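PDB 4OBM: cell envelope-related transcriptional attenuator domain-containing protein, which is of unknown function but belongs to the LytR-CpsA-Psr family, whose characterised members attach glycopolymers to the Gram-positive cell wall. Local coordinates for residues Val26-Ala32 with Lys96-Lys102; Leu59-Ile64 with Asp240-Ile244; Met148-Leu152 with Leu168-Ile173; Asn180-Thr184 with Leu220-Ser226; Phe230-Tyr234 with Asn247-Ala252. One frame throughout, in Å; residues are numbered along the deposited sequence. Where two conformers were deposited one is given.

Interaction 1 of 5, residues Val26-Ala32 with Lys96-Lys102; sequences VLMTLSA and KYIRFTK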
# COMPACT_ATOMS: atom_id res chain seq x y z
N VAL A 26 6.71 -2.59 2.65
CA VAL A 26 5.83 -3.76 2.67
C VAL A 26 5.08 -3.82 1.36
O VAL A 26 4.45 -2.83 0.96
CB VAL A 26 4.84 -3.79 3.88
CG1 VAL A 26 3.91 -5.02 3.83
CG2 VAL A 26 5.56 -3.70 5.22
N LEU A 27 5.13 -4.97 0.70
CA LEU A 27 4.35 -5.19 -0.50
C LEU A 27 3.00 -5.71 -0.07
O LEU A 27 2.92 -6.72 0.61
CB LEU A 27 5.03 -6.16 -1.48
CG LEU A 27 4.16 -6.62 -2.66
CD1 LEU A 27 3.90 -5.47 -3.62
CD2 LEU A 27 4.81 -7.79 -3.38
N MSE A 28 1.92 -5.01 -0.46
CA MSE A 28 0.58 -5.43 -0.12
C MSE A 28 -0.14 -5.82 -1.36
O MSE A 28 -0.01 -5.14 -2.39
CB MSE A 28 -0.15 -4.35 0.65
CG MSE A 28 0.45 -4.16 2.05
SE MSE A 28 -0.36 -2.77 3.05
CE MSE A 28 -0.61 -1.32 1.70
N THR A 29 -0.82 -6.98 -1.31
CA THR A 29 -1.52 -7.54 -2.46
C THR A 29 -2.92 -7.99 -2.04
O THR A 29 -3.15 -8.26 -0.86
CB THR A 29 -0.70 -8.69 -3.12
OG1 THR A 29 -0.84 -9.89 -2.37
CG2 THR A 29 0.78 -8.36 -3.31
N LEU A 30 -3.83 -8.09 -3.00
CA LEU A 30 -5.18 -8.50 -2.71
C LEU A 30 -5.66 -9.52 -3.73
O LEU A 30 -5.51 -9.31 -4.93
CB LEU A 30 -6.12 -7.26 -2.70
CG LEU A 30 -7.64 -7.53 -2.64
CD1 LEU A 30 -8.05 -8.16 -1.29
CD2 LEU A 30 -8.42 -6.29 -2.94
N SER A 31 -6.23 -10.61 -3.20
CA SER A 31 -6.81 -11.71 -3.95
C SER A 31 -8.27 -11.83 -3.58
O SER A 31 -8.65 -11.32 -2.53
CB SER A 31 -6.06 -13.01 -3.62
OG SER A 31 -6.62 -14.12 -4.30
N ALA A 32 -9.10 -12.49 -4.40
CA ALA A 32 -10.51 -12.65 -4.07
C ALA A 32 -10.64 -13.59 -2.86
O ALA A 32 -11.47 -13.37 -1.98
CB ALA A 32 -11.27 -13.20 -5.28
N LYS A 96 9.18 -7.86 3.17
CA LYS A 96 7.93 -8.24 3.80
C LYS A 96 6.73 -7.93 2.93
O LYS A 96 6.72 -6.98 2.13
CB LYS A 96 7.77 -7.59 5.19
CG LYS A 96 8.83 -8.00 6.22
CD LYS A 96 9.04 -9.53 6.34
CE LYS A 96 10.13 -9.85 7.33
NZ LYS A 96 10.15 -11.28 7.68
N TYR A 97 5.73 -8.78 3.06
CA TYR A 97 4.50 -8.64 2.28
C TYR A 97 3.29 -9.07 3.08
O TYR A 97 3.43 -9.83 4.04
CB TYR A 97 4.59 -9.47 0.98
CG TYR A 97 4.73 -10.96 1.20
CD1 TYR A 97 3.60 -11.76 1.42
CD2 TYR A 97 5.97 -11.58 1.15
CE1 TYR A 97 3.73 -13.12 1.67
CE2 TYR A 97 6.11 -12.95 1.35
CZ TYR A 97 4.98 -13.72 1.60
OH TYR A 97 5.13 -15.07 1.81
N ILE A 98 2.10 -8.63 2.64
CA ILE A 98 0.80 -9.06 3.17
C ILE A 98 -0.10 -9.39 1.98
O ILE A 98 -0.38 -8.51 1.18
CB ILE A 98 0.08 -8.06 4.15
CG1 ILE A 98 1.00 -7.57 5.30
CG2 ILE A 98 -1.24 -8.69 4.69
CD1 ILE A 98 0.49 -6.32 5.97
N ARG A 99 -0.57 -10.63 1.87
CA ARG A 99 -1.54 -10.93 0.83
C ARG A 99 -2.89 -11.01 1.50
O ARG A 99 -3.14 -11.91 2.30
CB ARG A 99 -1.23 -12.22 0.04
CG ARG A 99 -2.38 -12.58 -0.92
CD ARG A 99 -2.28 -13.99 -1.46
NE ARG A 99 -1.05 -14.14 -2.22
CZ ARG A 99 -0.76 -15.16 -3.01
NH1 ARG A 99 -1.62 -16.17 -3.15
NH2 ARG A 99 0.39 -15.19 -3.65
N PHE A 100 -3.74 -10.03 1.19
CA PHE A 100 -5.10 -9.97 1.71
C PHE A 100 -6.01 -10.77 0.83
O PHE A 100 -5.67 -11.02 -0.32
CB PHE A 100 -5.60 -8.51 1.75
CG PHE A 100 -4.95 -7.63 2.79
CD1 PHE A 100 -5.36 -7.68 4.12
CD2 PHE A 100 -3.95 -6.73 2.43
CE1 PHE A 100 -4.74 -6.88 5.08
CE2 PHE A 100 -3.34 -5.92 3.39
CZ PHE A 100 -3.75 -6.00 4.71
N THR A 101 -7.17 -11.15 1.35
CA THR A 101 -8.25 -11.75 0.57
C THR A 101 -9.44 -10.80 0.68
O THR A 101 -9.38 -9.84 1.47
CB THR A 101 -8.58 -13.16 1.04
OG1 THR A 101 -9.13 -13.04 2.35
CG2 THR A 101 -7.36 -14.12 0.99
N LYS A 102 -10.55 -11.07 -0.04
CA LYS A 102 -11.73 -10.21 0.10
C LYS A 102 -12.13 -10.16 1.58
O LYS A 102 -12.39 -9.09 2.12
CB LYS A 102 -12.90 -10.69 -0.78
CG LYS A 102 -14.23 -10.03 -0.47
CD LYS A 102 -15.29 -10.43 -1.43
CE LYS A 102 -16.61 -9.79 -1.08
NZ LYS A 102 -17.63 -10.02 -2.14
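Phe100 N donates a hydrogen bond to Thr29 O at 2.8 Å, the shortest of the backbone bonds that join 26-32 to 96-102. Leu27 N, Thr29 N and Ser31 N donate in turn to the carbonyls of Lys96, Ile98 and Phe100, while Ile98 N returns a bond to Leu27 O, the alternation of a parallel pair. Its strand axes run 14° apart. On one face Thr29 and Arg99 stand together. A chi1 of 79° places Thr29 OG1 between its own backbone N and carbonyl carbon, from where it rests on the arginine stem, 3.4 Å from both Arg99 CB and Arg99 CG. Glu79 OE2 hydrogen-bonds this hydroxyl and also forms a salt bridge with Arg99 NE, so one carboxylate oxygen ties both strands to helix 70-90. The other face is largely apolar. There Ile98 CG2 lies 3.6 Å above the Phe100 ring plane, offset toward its rim, while the selenium of Met28, a selenomethionine, meets the ring edge with SE 4.3 Å from Phe100 CE2. Leu30 CD1 closes the row, 3.9 Å from Phe100 CB. A pentaethylene glycol by Met28, probably from crystallisation, may mark a pocket like that in which relatives hold lipid-linked substrates. Strand 94-100 is reached from 52-58 through helix 70-90, a beta-alpha-beta crossover within the mixed central sheet of this alpha/beta family.

Interaction 2 of 5, residues Leu59-Ile64 with Asp240-Ile244; sequences LPNAVI and DDYII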
# COMPACT_ATOMS: atom_id res chain seq x y z
N LEU A 59 -0.45 -1.98 -11.76
CA LEU A 59 -1.50 -2.76 -12.43
C LEU A 59 -1.11 -4.22 -12.43
O LEU A 59 0.09 -4.50 -12.46
CB LEU A 59 -1.74 -2.27 -13.88
CG LEU A 59 -2.55 -0.98 -14.09
CD1 LEU A 59 -2.47 -0.55 -15.55
CD2 LEU A 59 -4.01 -1.16 -13.67
N PRO A 60 -2.06 -5.18 -12.37
CA PRO A 60 -1.66 -6.59 -12.39
C PRO A 60 -0.90 -7.00 -13.66
O PRO A 60 -0.03 -7.90 -13.61
CB PRO A 60 -2.99 -7.34 -12.29
CG PRO A 60 -4.01 -6.37 -12.72
CD PRO A 60 -3.53 -5.03 -12.30
N ASN A 61 -1.21 -6.33 -14.79
CA ASN A 61 -0.58 -6.61 -16.07
C ASN A 61 0.64 -5.71 -16.27
O ASN A 61 1.13 -5.58 -17.40
CB ASN A 61 -1.58 -6.48 -17.22
CG ASN A 61 -2.21 -5.10 -17.35
OD1 ASN A 61 -2.36 -4.34 -16.38
ND2 ASN A 61 -2.63 -4.78 -18.56
N ALA A 62 1.16 -5.13 -15.19
CA ALA A 62 2.36 -4.29 -15.31
C ALA A 62 3.61 -5.15 -15.55
O ALA A 62 3.82 -6.14 -14.85
CB ALA A 62 2.53 -3.43 -14.08
N VAL A 63 4.42 -4.77 -16.56
CA VAL A 63 5.70 -5.39 -16.90
C VAL A 63 6.80 -4.44 -16.34
O VAL A 63 6.88 -3.29 -16.77
CB VAL A 63 5.84 -5.69 -18.43
CG1 VAL A 63 7.21 -6.27 -18.78
CG2 VAL A 63 4.74 -6.63 -18.93
N ILE A 64 7.59 -4.91 -15.35
CA ILE A 64 8.61 -4.08 -14.69
C ILE A 64 10.05 -4.59 -14.93
O ILE A 64 10.98 -4.02 -14.35
CB ILE A 64 8.33 -3.99 -13.14
CG1 ILE A 64 8.42 -5.37 -12.45
CG2 ILE A 64 7.01 -3.28 -12.84
CD1 ILE A 64 8.90 -5.32 -11.05
N ASP A 240 -1.82 -6.97 -24.23
CA ASP A 240 -2.63 -6.98 -23.01
C ASP A 240 -1.77 -6.61 -21.79
O ASP A 240 -2.27 -6.60 -20.67
CB ASP A 240 -3.31 -8.34 -22.83
CG ASP A 240 -4.35 -8.57 -23.91
OD1 ASP A 240 -5.14 -7.63 -24.19
OD2 ASP A 240 -4.35 -9.66 -24.50
N ASP A 241 -0.49 -6.24 -22.04
CA ASP A 241 0.46 -5.84 -21.01
C ASP A 241 0.54 -4.31 -20.85
O ASP A 241 0.07 -3.55 -21.70
CB ASP A 241 1.85 -6.42 -21.33
CG ASP A 241 1.96 -7.93 -21.27
OD1 ASP A 241 1.04 -8.58 -20.72
OD2 ASP A 241 2.98 -8.46 -21.75
N TYR A 242 1.12 -3.87 -19.72
CA TYR A 242 1.32 -2.47 -19.41
C TYR A 242 2.79 -2.29 -19.04
O TYR A 242 3.18 -2.50 -17.89
CB TYR A 242 0.37 -2.02 -18.29
CG TYR A 242 0.39 -0.52 -18.04
CD1 TYR A 242 -0.29 0.35 -18.89
CD2 TYR A 242 1.08 0.01 -16.96
CE1 TYR A 242 -0.27 1.73 -18.67
CE2 TYR A 242 1.09 1.39 -16.72
CZ TYR A 242 0.40 2.24 -17.56
OH TYR A 242 0.41 3.59 -17.33
N ILE A 243 3.61 -1.98 -20.03
CA ILE A 243 5.05 -1.86 -19.85
C ILE A 243 5.37 -0.55 -19.12
O ILE A 243 5.09 0.53 -19.64
CB ILE A 243 5.77 -1.98 -21.21
CG1 ILE A 243 5.45 -3.36 -21.86
CG2 ILE A 243 7.30 -1.74 -21.07
CD1 ILE A 243 5.99 -3.54 -23.23
N ILE A 244 5.95 -0.67 -17.90
CA ILE A 244 6.32 0.48 -17.07
C ILE A 244 7.44 1.24 -17.75
O ILE A 244 8.42 0.64 -18.17
CB ILE A 244 6.69 0.06 -15.61
CG1 ILE A 244 5.47 -0.56 -14.86
CG2 ILE A 244 7.32 1.23 -14.81
CD1 ILE A 244 4.15 0.34 -14.73
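Asn61 and Tyr242 begin a short parallel beta pair, in which strand 62-63 forms one edge of a small three-stranded mixed sheet and 241-244 its middle. Tyr242 N donates to Asn61 O at 2.9 Å, Val63 N to Tyr242 O, and Ile244 N to Val63 O at 3.0 Å, so the inward-facing backbone groups of the pair are satisfied by one another. Just before the strand, a type I turn from Leu59 to Ala62 is closed by Ala62 N on Leu59 O. Asn61 lengthens the pairing with its side chain: chi1 of 60° brings the amide across the gap, and Asn61 ND2 meets Asp240 O at 2.8 Å. The bond is almost perfectly straight, 178° at the hydrogen, and the acceptor lies in the plane of the amide. A leucine here would probably leave Asp240 O without this donor and the approach to strand 241-244 less firmly fixed. On the side away from the amide, Val63 CG2 packs on Asp241 CB at 3.8 Å. Ile64 and Ile244 lie side by side, CG2 of the former 3.7 Å from CG1 of the latter, and both also touch Trp249. Tyr242 OH has its own partner in Gly235 N. Leu59 sets its CD1 over one face of the Tyr242 ring, 3.9 Å from the centroid.

Interaction 3 of 5, residues Met148-Leu152 with Leu168-Ile173; sequences MYAYL and LNATVI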
# COMPACT_ATOMS: atom_id res chain seq x y z
N MSE A 148 -16.56 0.02 1.27
CA MSE A 148 -15.19 0.42 1.04
C MSE A 148 -14.51 -0.58 0.10
O MSE A 148 -13.86 -0.16 -0.86
CB MSE A 148 -14.49 0.49 2.40
CG MSE A 148 -13.05 0.80 2.33
SE MSE A 148 -12.78 2.67 2.16
CE MSE A 148 -11.03 2.61 2.77
N TYR A 149 -14.67 -1.90 0.38
CA TYR A 149 -14.10 -3.01 -0.41
C TYR A 149 -14.66 -2.98 -1.86
O TYR A 149 -13.87 -3.00 -2.80
CB TYR A 149 -14.36 -4.39 0.26
CG TYR A 149 -13.63 -5.50 -0.45
CD1 TYR A 149 -12.31 -5.81 -0.13
CD2 TYR A 149 -14.21 -6.17 -1.52
CE1 TYR A 149 -11.59 -6.77 -0.85
CE2 TYR A 149 -13.50 -7.11 -2.27
CZ TYR A 149 -12.19 -7.40 -1.93
OH TYR A 149 -11.49 -8.36 -2.62
N ALA A 150 -16.01 -2.93 -2.03
CA ALA A 150 -16.69 -2.89 -3.34
C ALA A 150 -16.24 -1.70 -4.21
O ALA A 150 -15.98 -1.87 -5.40
CB ALA A 150 -18.19 -2.87 -3.15
N TYR A 151 -16.10 -0.51 -3.60
CA TYR A 151 -15.62 0.70 -4.29
C TYR A 151 -14.18 0.51 -4.80
O TYR A 151 -13.88 0.83 -5.94
CB TYR A 151 -15.70 1.93 -3.33
CG TYR A 151 -15.39 3.29 -3.96
CD1 TYR A 151 -15.71 3.56 -5.29
CD2 TYR A 151 -14.86 4.33 -3.19
CE1 TYR A 151 -15.45 4.82 -5.85
CE2 TYR A 151 -14.61 5.59 -3.74
CZ TYR A 151 -14.90 5.82 -5.07
OH TYR A 151 -14.66 7.05 -5.64
N LEU A 152 -13.32 -0.03 -3.95
CA LEU A 152 -11.90 -0.22 -4.18
C LEU A 152 -11.58 -1.27 -5.27
O LEU A 152 -10.53 -1.17 -5.92
CB LEU A 152 -11.28 -0.65 -2.84
CG LEU A 152 -9.79 -0.40 -2.62
CD1 LEU A 152 -9.48 1.09 -2.59
CD2 LEU A 152 -9.31 -1.08 -1.34
N LEU A 168 -7.35 5.55 -7.71
CA LEU A 168 -8.45 5.42 -6.76
C LEU A 168 -7.98 4.66 -5.52
O LEU A 168 -8.18 5.14 -4.41
CB LEU A 168 -9.65 4.69 -7.44
CG LEU A 168 -11.04 4.70 -6.77
CD1 LEU A 168 -11.22 3.54 -5.80
CD2 LEU A 168 -11.42 6.09 -6.22
N ASN A 169 -7.30 3.51 -5.73
CA ASN A 169 -6.79 2.72 -4.62
C ASN A 169 -5.77 3.53 -3.79
O ASN A 169 -5.89 3.55 -2.56
CB ASN A 169 -6.19 1.42 -5.14
CG ASN A 169 -7.21 0.30 -5.29
OD1 ASN A 169 -7.09 -0.74 -4.66
ND2 ASN A 169 -8.28 0.52 -6.06
N ALA A 170 -4.82 4.24 -4.45
CA ALA A 170 -3.83 5.06 -3.73
C ALA A 170 -4.50 6.08 -2.79
O ALA A 170 -4.17 6.15 -1.61
CB ALA A 170 -2.92 5.77 -4.73
N THR A 171 -5.48 6.82 -3.33
CA THR A 171 -6.23 7.90 -2.70
C THR A 171 -7.11 7.37 -1.57
O THR A 171 -7.08 7.93 -0.48
CB THR A 171 -7.08 8.58 -3.81
OG1 THR A 171 -6.20 9.12 -4.79
CG2 THR A 171 -7.98 9.68 -3.27
N VAL A 172 -7.94 6.35 -1.84
CA VAL A 172 -8.85 5.76 -0.86
C VAL A 172 -8.04 5.15 0.33
O VAL A 172 -8.41 5.36 1.49
CB VAL A 172 -9.78 4.72 -1.55
CG1 VAL A 172 -10.52 3.85 -0.56
CG2 VAL A 172 -10.77 5.43 -2.48
N ILE A 173 -6.93 4.45 0.04
CA ILE A 173 -6.09 3.86 1.09
C ILE A 173 -5.37 4.97 1.88
O ILE A 173 -5.25 4.84 3.11
CB ILE A 173 -5.12 2.75 0.53
CG1 ILE A 173 -5.91 1.52 0.00
CG2 ILE A 173 -4.03 2.31 1.54
CD1 ILE A 173 -6.99 0.89 0.96
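Leu152 fits as a knob into a hole formed by Leu168, Asn169, Val172 and Ile173, where two helices run nearly antiparallel at 154°. Its two branches divide the work: CD1 slides past Val172, 3.6 Å from CG1, while CD2 meets Ile173 CD1, the two side chains crossing at about a right angle. From the other end of the segment, the selenomethionine Met148, bent at chi2, reaches tip to tip toward Val172. Tyr151 comes in differently. Leu168 CD1 hangs over the centre of its ring, 4.3 Å from the centroid and 4° off the normal, and Leu168 CD2 touches the phenol oxygen, Tyr151 OH, at 3.4 Å. The polar link is Asn169 ND2 to Leu152 O, 2.8 Å long, using a lone pair in the carbonyl plane, with the oxygen also close to the amide plane. An alanine in place of Asn169 would probably leave Leu152 O, at the end of its helix, without this donor and open a gap beside Leu152 CG. Around this buried pair, Phe109 of helix 102-112 touches Met148 and Leu152, strand 115-119 meets Tyr151 and Val172 through Leu117, and Met42 of the central sheet meets Asn169 and Ile173.

Interaction 4 of 5, residues Asn180-Thr184 with Leu220-Ser226; sequences NFIGT and LSQNKSS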
# COMPACT_ATOMS: atom_id res chain seq x y z
N ASN A 180 -7.97 7.13 10.21
CA ASN A 180 -8.07 6.13 11.28
C ASN A 180 -6.77 5.76 11.96
O ASN A 180 -6.83 5.00 12.92
CB ASN A 180 -8.68 4.86 10.72
CG ASN A 180 -10.08 5.01 10.24
OD1 ASN A 180 -11.02 5.18 11.02
ND2 ASN A 180 -10.25 4.94 8.93
N PHE A 181 -5.60 6.21 11.46
CA PHE A 181 -4.34 5.82 12.11
C PHE A 181 -3.68 6.99 12.80
O PHE A 181 -2.93 6.77 13.74
CB PHE A 181 -3.34 5.16 11.15
CG PHE A 181 -3.68 3.74 10.79
CD1 PHE A 181 -4.68 3.45 9.87
CD2 PHE A 181 -2.96 2.68 11.34
CE1 PHE A 181 -4.98 2.13 9.53
CE2 PHE A 181 -3.25 1.36 10.99
CZ PHE A 181 -4.26 1.10 10.09
N ILE A 182 -3.95 8.23 12.34
CA ILE A 182 -3.37 9.42 12.99
C ILE A 182 -4.00 9.50 14.38
O ILE A 182 -5.22 9.44 14.52
CB ILE A 182 -3.54 10.72 12.14
CG1 ILE A 182 -2.76 10.62 10.81
CG2 ILE A 182 -3.12 11.98 12.95
CD1 ILE A 182 -3.06 11.70 9.73
N GLY A 183 -3.15 9.53 15.40
CA GLY A 183 -3.58 9.60 16.79
C GLY A 183 -3.83 8.25 17.45
O GLY A 183 -4.22 8.23 18.63
N THR A 184 -3.62 7.12 16.73
CA THR A 184 -3.82 5.80 17.34
C THR A 184 -2.68 5.47 18.31
O THR A 184 -1.57 6.02 18.18
CB THR A 184 -4.02 4.65 16.33
OG1 THR A 184 -2.98 4.63 15.35
CG2 THR A 184 -5.38 4.69 15.67
N LEU A 220 2.44 8.90 13.83
CA LEU A 220 0.99 9.06 13.88
C LEU A 220 0.53 9.97 15.04
O LEU A 220 -0.58 10.50 14.99
CB LEU A 220 0.29 7.69 13.98
CG LEU A 220 0.55 6.68 12.88
CD1 LEU A 220 0.00 5.32 13.30
CD2 LEU A 220 -0.05 7.12 11.55
N SER A 221 1.38 10.14 16.07
CA SER A 221 1.11 11.01 17.22
C SER A 221 1.49 12.49 16.92
O SER A 221 1.34 13.36 17.80
CB SER A 221 1.85 10.51 18.45
OG SER A 221 3.25 10.71 18.33
N GLN A 222 1.98 12.77 15.70
CA GLN A 222 2.33 14.14 15.28
C GLN A 222 1.05 14.90 14.89
O GLN A 222 0.04 14.28 14.54
CB GLN A 222 3.35 14.14 14.12
CG GLN A 222 4.68 13.42 14.42
CD GLN A 222 5.42 14.00 15.60
OE1 GLN A 222 5.90 15.14 15.57
NE2 GLN A 222 5.53 13.24 16.68
N ASN A 223 1.08 16.22 15.01
CA ASN A 223 -0.06 17.08 14.70
C ASN A 223 -0.17 17.26 13.18
O ASN A 223 0.06 18.35 12.66
CB ASN A 223 0.09 18.44 15.42
CG ASN A 223 -1.20 19.23 15.51
OD1 ASN A 223 -2.28 18.69 15.80
ND2 ASN A 223 -1.10 20.53 15.31
N LYS A 224 -0.51 16.18 12.47
CA LYS A 224 -0.63 16.19 11.02
C LYS A 224 -2.02 15.80 10.56
O LYS A 224 -2.63 14.90 11.13
CB LYS A 224 0.40 15.23 10.39
CG LYS A 224 1.80 15.81 10.21
CD LYS A 224 2.74 14.78 9.56
CE LYS A 224 3.24 15.21 8.21
NZ LYS A 224 3.91 14.10 7.48
N SER A 225 -2.49 16.47 9.49
CA SER A 225 -3.77 16.13 8.86
C SER A 225 -3.56 14.92 7.97
O SER A 225 -4.50 14.17 7.70
CB SER A 225 -4.30 17.31 8.06
OG SER A 225 -4.61 18.37 8.94
N SER A 226 -2.30 14.73 7.51
CA SER A 226 -1.94 13.61 6.65
C SER A 226 -0.54 13.06 6.94
O SER A 226 0.42 13.81 7.13
CB SER A 226 -2.03 14.02 5.19
OG SER A 226 -1.85 12.90 4.33
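Leu220 spreads its side chain against a carbonyl oxygen, Phe181 O, which is already gripped twice by Thr184. Leu220 CD1 lies 3.3 Å from Phe181 O, while the same oxygen accepts Thr184 N at 3.1 Å and Thr184 OG1 at 2.7 Å. A chi1 of 52° turns the threonine hydroxyl back over its own backbone to make that second bond. Across the contact, a single hydrogen bond links the segments: Gly183 N donates to Leu220 O at 2.8 Å, approaching from above the carbonyl plane. Ile182 packs both branches against the 220-226 loop. Its CG2, anti to the backbone N, sits 3.5 Å from Lys224 O, and CD1 is equally near Ser225 O, so an apolar side chain lies against several loop carbonyls. The Phe181 side chain leads the other way; its CB touches Leu220 CD2 at 3.9 Å, and its ring meets that of Tyr192. Ser226 OG hydrogen-bonds Asp178 OD2, which ties the loop to helix 164-181 itself. From Phe181 to Thr184 the chain makes a type II beta turn whose third residue, Gly183, has a positive phi of 89°, the classic place for glycine; here the turn leads out of helix 164-181 toward helix 186-199.

Interaction 5 of 5, residues Phe230-Tyr234 with Asn247-Ala252; sequences FYIPY and NSWNSA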
# COMPACT_ATOMS: atom_id res chain seq x y z
N PHE A 230 1.61 9.41 -2.28
CA PHE A 230 1.60 8.35 -3.26
C PHE A 230 2.23 8.82 -4.55
O PHE A 230 2.19 10.00 -4.88
CB PHE A 230 0.18 7.78 -3.51
CG PHE A 230 -0.82 8.66 -4.22
CD1 PHE A 230 -0.81 8.77 -5.60
CD2 PHE A 230 -1.82 9.31 -3.51
CE1 PHE A 230 -1.75 9.57 -6.27
CE2 PHE A 230 -2.76 10.11 -4.17
CZ PHE A 230 -2.73 10.23 -5.54
N TYR A 231 2.83 7.86 -5.26
CA TYR A 231 3.39 8.00 -6.59
C TYR A 231 2.73 6.92 -7.48
O TYR A 231 2.56 5.78 -7.04
CB TYR A 231 4.93 7.87 -6.60
CG TYR A 231 5.46 7.95 -8.01
CD1 TYR A 231 5.48 9.16 -8.70
CD2 TYR A 231 5.80 6.80 -8.71
CE1 TYR A 231 5.85 9.23 -10.04
CE2 TYR A 231 6.17 6.85 -10.05
CZ TYR A 231 6.20 8.07 -10.71
OH TYR A 231 6.58 8.15 -12.02
N ILE A 232 2.35 7.29 -8.72
CA ILE A 232 1.72 6.32 -9.62
C ILE A 232 2.70 5.96 -10.76
O ILE A 232 2.90 6.75 -11.68
CB ILE A 232 0.33 6.77 -10.15
CG1 ILE A 232 -0.58 7.35 -9.02
CG2 ILE A 232 -0.37 5.65 -10.96
CD1 ILE A 232 -1.47 6.36 -8.22
N PRO A 233 3.29 4.75 -10.70
CA PRO A 233 4.17 4.29 -11.80
C PRO A 233 3.43 4.27 -13.14
O PRO A 233 2.34 3.68 -13.26
CB PRO A 233 4.62 2.89 -11.34
CG PRO A 233 4.32 2.84 -9.88
CD PRO A 233 3.13 3.70 -9.67
N TYR A 234 3.97 4.98 -14.14
CA TYR A 234 3.29 5.09 -15.43
C TYR A 234 3.99 4.32 -16.54
O TYR A 234 5.19 4.03 -16.44
CB TYR A 234 3.11 6.57 -15.83
CG TYR A 234 4.41 7.31 -16.07
CD1 TYR A 234 5.02 7.29 -17.32
CD2 TYR A 234 5.01 8.06 -15.06
CE1 TYR A 234 6.23 7.95 -17.55
CE2 TYR A 234 6.20 8.75 -15.29
CZ TYR A 234 6.81 8.69 -16.53
OH TYR A 234 7.98 9.37 -16.75
N ASN A 247 11.48 5.95 -17.25
CA ASN A 247 11.55 7.29 -16.66
C ASN A 247 10.67 7.43 -15.43
O ASN A 247 10.84 8.37 -14.65
CB ASN A 247 11.19 8.36 -17.70
CG ASN A 247 12.06 8.37 -18.92
OD1 ASN A 247 13.28 8.17 -18.87
ND2 ASN A 247 11.44 8.61 -20.06
N SER A 248 9.72 6.51 -15.25
CA SER A 248 8.84 6.46 -14.09
C SER A 248 9.65 6.05 -12.85
O SER A 248 9.46 6.64 -11.78
CB SER A 248 7.68 5.50 -14.34
OG SER A 248 6.67 5.66 -13.36
N TRP A 249 10.59 5.07 -13.00
CA TRP A 249 11.45 4.59 -11.91
C TRP A 249 12.28 5.71 -11.31
O TRP A 249 12.53 5.68 -10.11
CB TRP A 249 12.40 3.44 -12.36
CG TRP A 249 11.70 2.20 -12.83
CD1 TRP A 249 11.85 1.59 -14.04
CD2 TRP A 249 10.72 1.43 -12.10
NE1 TRP A 249 11.01 0.49 -14.12
CE2 TRP A 249 10.33 0.36 -12.94
CE3 TRP A 249 10.13 1.54 -10.83
CZ2 TRP A 249 9.38 -0.59 -12.54
CZ3 TRP A 249 9.19 0.60 -10.44
CH2 TRP A 249 8.82 -0.45 -11.29
N ASN A 250 12.67 6.71 -12.12
CA ASN A 250 13.45 7.86 -11.67
C ASN A 250 12.57 8.83 -10.87
O ASN A 250 13.03 9.38 -9.87
CB ASN A 250 14.12 8.58 -12.85
CG ASN A 250 15.49 9.12 -12.52
OD1 ASN A 250 15.65 10.04 -11.71
ND2 ASN A 250 16.51 8.57 -13.16
N SER A 251 11.30 9.00 -11.30
CA SER A 251 10.34 9.85 -10.58
C SER A 251 9.94 9.17 -9.26
O SER A 251 9.80 9.85 -8.24
CB SER A 251 9.13 10.16 -11.44
OG SER A 251 9.49 11.09 -12.46
N ALA A 252 9.85 7.82 -9.28
CA ALA A 252 9.54 6.99 -8.11
C ALA A 252 10.67 7.08 -7.09
O ALA A 252 10.39 7.20 -5.91
CB ALA A 252 9.33 5.54 -8.54
O HOH W 1 7.57 11.69 -14.94
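A chi1 of 177° swings the Tyr231 ring out toward helix 246-256, and one of -167° turns Ser248 OG to meet it. The two hydroxyls, Tyr231 OH and Ser248 OG, hydrogen-bond at 2.8 Å. The serine oxygen is gripped a second time by Tyr234 N, which donates to Ser248 OG at 2.9 Å, so one hydroxyl clasps both ends of the 231-234 loop. Tyr231 also lays one ring face on the helix backbone at Ser251 and Ala252, and its CE2 touches Ala252 CB at 3.7 Å. Tyr234 brings its own ring across Ser248, whose CB stands over the face, 3.8 Å from the centroid. Beyond it a water links Tyr234 OH, at 3.0 Å, with Ser251 OG. Pro233 packs behind on Met56 and Tyr58 of strand 52-58, Trp249 reaches Tyr58 and helix 70-90, and Ile232 turns away to helix 164-181, placing this loop between the C-terminal helix and the main body of the fold.

Overall arrangement
Interaction 1 lies closest to the chain's centre, within the main sheet, and rests on regular backbone bonds; interaction 2 repeats that chemistry on a smaller scale in the second sheet. Interaction 3 is buried and mostly apolar, with one amide bond, and touches interaction 1 through Tyr149 beside Leu30 and Lys102. It shares helix 164-181 with interaction 4, a surface contact of turn and loop whose centre lies about 34 Å from that of interaction 2, across the chain's centre. Interaction 5, built on hydroxyls and rings, meets interaction 2 where Trp249 packs on Ile64 and Ile244, and interaction 3 where Phe230 and Ile232 reach Ala170.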